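Local coordinates for protein D-alanine--D-alanine ligase (Acinetobacter baumannii ACICU, PDB 5D8D) that joins two D-alanines at the expense of ATP to make the D-alanyl-D-alanine dipeptide needed for peptidoglycan synthesis, at residues 32-37 and 290-295. Residues are numbered along the deposited sequence; the frame is centred on the assembly and turned at random.
Sequences LDALLR and YSFDEL
With CG turned anti to the carbonyl carbon in both residues (chi1 -84° in Arg-37), the two charged side chains set out beside their own backbone N and cross at about a right angle. Arg-37 then bends at chi3, which swings its guanidinium back along its own helix until NH1 meets the carboxylate. The main bond of this salt bridge runs from NH1 of Arg-37 to OD1 of Asp-293, 2.9 Å, entering on the syn side; the acceptor is almost in the guanidinium plane, yet the bond is bent, at 132°. A second, weak bond runs from NH1 of Arg-37 to OD2 of Asp-293 at 3.5 Å, so a single nitrogen spans both oxygens, and the planes of the two flat groups are 16° apart. Asp-33 O sits over one guanidinium face, toward its rim.

Here the last turn and a half of helix 21-37, which packs on strand 41-45 of the N-terminal parallel sheet, meets the first turn of helix 292-301, in the C-terminal, ATP-grasp part of the chain. A capping box opens that second helix: Glu-294 N donates to Ser-291 OG at 3.0 Å, and Ser-291 N returns a nearly straight bond to Glu-294 OE1.

The closest pair of CA atoms is that of Ala-34 and Asp-293, 4.8 Å apart. CB of Ala-34 fits against the ring edge of Phe-292, 3.6 Å from CE2 of Phe-292, and also touches OD1 of Asp-293. Phe-292 also packs against Met-275 and Pro-282, while Ala-34 and Leu-35 both touch Cys-296.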
loop_
_atom_site.group_PDB
_atom_site.type_symbol
_atom_site.label_atom_id
_atom_site.label_comp_id
_atom_site.label_asym_id
_atom_site.label_seq_id
_atom_site.Cartn_x
_atom_site.Cartn_y
_atom_site.Cartn_z
ATOM N N LEU A 32 -12.400 -18.479 -16.624
ATOM C CA LEU A 32 -13.053 -18.191 -17.903
ATOM C C LEU A 32 -14.096 -19.228 -18.264
ATOM O O LEU A 32 -15.245 -18.890 -18.541
ATOM C CB LEU A 32 -12.014 -18.076 -19.019
ATOM C CG LEU A 32 -12.498 -17.614 -20.380
ATOM C CD1 LEU A 32 -13.054 -16.205 -20.302
ATOM C CD2 LEU A 32 -11.349 -17.660 -21.352
ATOM N N ASP A 33 -13.701 -20.499 -18.233
ATOM C CA ASP A 33 -14.630 -21.597 -18.520
ATOM C C ASP A 33 -15.849 -21.598 -17.613
ATOM O O ASP A 33 -16.937 -21.965 -18.041
ATOM C CB ASP A 33 -13.948 -22.977 -18.435
ATOM C CG ASP A 33 -13.009 -23.268 -19.611
ATOM O OD1 ASP A 33 -13.273 -22.812 -20.752
ATOM O OD2 ASP A 33 -12.008 -23.999 -19.387
ATOM N N ALA A 34 -15.661 -21.231 -16.365
ATOM C CA ALA A 34 -16.743 -21.243 -15.405
ATOM C C ALA A 34 -17.724 -20.100 -15.666
ATOM O O ALA A 34 -18.948 -20.285 -15.616
ATOM C CB ALA A 34 -16.187 -21.170 -13.971
ATOM N N LEU A 35 -17.195 -18.913 -15.925
ATOM C CA LEU A 35 -18.055 -17.771 -16.205
ATOM C C LEU A 35 -18.831 -18.044 -17.472
ATOM O O LEU A 35 -20.046 -17.913 -17.464
ATOM C CB LEU A 35 -17.254 -16.464 -16.288
ATOM C CG LEU A 35 -16.594 -16.046 -14.967
ATOM C CD1 LEU A 35 -15.699 -14.827 -15.166
ATOM C CD2 LEU A 35 -17.612 -15.833 -13.833
ATOM N N LEU A 36 -18.163 -18.533 -18.522
ATOM C CA LEU A 36 -18.854 -18.875 -19.800
ATOM C C LEU A 36 -19.952 -19.937 -19.641
ATOM O O LEU A 36 -21.062 -19.784 -20.171
ATOM C CB LEU A 36 -17.849 -19.344 -20.834
ATOM C CG LEU A 36 -16.896 -18.272 -21.365
ATOM C CD1 LEU A 36 -15.715 -18.866 -22.095
ATOM C CD2 LEU A 36 -17.645 -17.338 -22.313
ATOM N N ARG A 37 -19.691 -20.999 -18.887
ATOM C CA ARG A 37 -20.768 -21.981 -18.595
ATOM C C ARG A 37 -21.972 -21.296 -17.991
ATOM O O ARG A 37 -23.090 -21.735 -18.203
ATOM C CB ARG A 37 -20.330 -23.008 -17.572
ATOM C CG ARG A 37 -19.553 -24.184 -18.111
ATOM C CD ARG A 37 -18.958 -24.878 -16.895
ATOM N NE ARG A 37 -17.689 -25.452 -17.267
ATOM C CZ ARG A 37 -16.606 -25.486 -16.521
ATOM N NH1 ARG A 37 -16.601 -24.986 -15.278
ATOM N NH2 ARG A 37 -15.516 -26.079 -17.031
ATOM N N TYR A 290 -20.999 -24.084 -2.647
ATOM C CA TYR A 290 -20.702 -23.438 -3.937
ATOM C C TYR A 290 -20.053 -24.436 -4.859
ATOM O O TYR A 290 -19.025 -25.010 -4.536
ATOM C CB TYR A 290 -19.834 -22.158 -3.790
ATOM C CG TYR A 290 -20.515 -20.964 -3.110
ATOM C CD1 TYR A 290 -20.452 -20.818 -1.734
ATOM C CD2 TYR A 290 -21.219 -20.010 -3.822
ATOM C CE1 TYR A 290 -21.053 -19.755 -1.073
ATOM C CE2 TYR A 290 -21.849 -18.929 -3.160
ATOM C CZ TYR A 290 -21.742 -18.811 -1.785
ATOM O OH TYR A 290 -22.300 -17.792 -1.068
ATOM N N SER A 291 -20.635 -24.644 -6.024
ATOM C CA SER A 291 -19.851 -25.286 -7.090
ATOM C C SER A 291 -18.777 -24.278 -7.416
ATOM O O SER A 291 -18.867 -23.124 -6.990
ATOM C CB SER A 291 -20.696 -25.554 -8.339
ATOM O OG SER A 291 -20.998 -24.350 -9.043
ATOM N N PHE A 292 -17.776 -24.697 -8.170
ATOM C CA PHE A 292 -16.755 -23.774 -8.658
ATOM C C PHE A 292 -17.338 -22.666 -9.530
ATOM O O PHE A 292 -16.886 -21.518 -9.447
ATOM C CB PHE A 292 -15.697 -24.524 -9.443
ATOM C CG PHE A 292 -14.597 -23.659 -9.956
ATOM C CD1 PHE A 292 -13.488 -23.390 -9.166
ATOM C CD2 PHE A 292 -14.638 -23.156 -11.263
ATOM C CE1 PHE A 292 -12.426 -22.640 -9.660
ATOM C CE2 PHE A 292 -13.597 -22.361 -11.756
ATOM C CZ PHE A 292 -12.487 -22.106 -10.956
ATOM N N ASP A 293 -18.340 -22.992 -10.345
ATOM C CA ASP A 293 -18.972 -21.980 -11.220
ATOM C C ASP A 293 -19.787 -20.974 -10.400
ATOM O O ASP A 293 -19.809 -19.788 -10.716
ATOM C CB ASP A 293 -19.857 -22.610 -12.297
ATOM C CG ASP A 293 -19.113 -23.582 -13.182
ATOM O OD1 ASP A 293 -17.924 -23.864 -12.945
ATOM O OD2 ASP A 293 -19.747 -24.116 -14.114
ATOM N N GLU A 294 -20.433 -21.453 -9.345
ATOM C CA GLU A 294 -21.210 -20.584 -8.481
ATOM C C GLU A 294 -20.252 -19.676 -7.724
ATOM O O GLU A 294 -20.473 -18.476 -7.618
ATOM C CB GLU A 294 -22.095 -21.390 -7.514
ATOM C CG GLU A 294 -23.341 -21.996 -8.153
ATOM C CD GLU A 294 -23.952 -23.156 -7.368
ATOM O OE1 GLU A 294 -23.267 -23.863 -6.589
ATOM O OE2 GLU A 294 -25.160 -23.387 -7.550
ATOM N N LEU A 295 -19.163 -20.243 -7.234
ATOM C CA LEU A 295 -18.117 -19.462 -6.589
ATOM C C LEU A 295 -17.652 -18.303 -7.502
ATOM O O LEU A 295 -17.519 -17.166 -7.034
ATOM C CB LEU A 295 -16.938 -20.376 -6.197
ATOM C CG LEU A 295 -15.622 -19.734 -5.832
ATOM C CD1 LEU A 295 -15.846 -18.817 -4.638
ATOM C CD2 LEU A 295 -14.576 -20.789 -5.532
#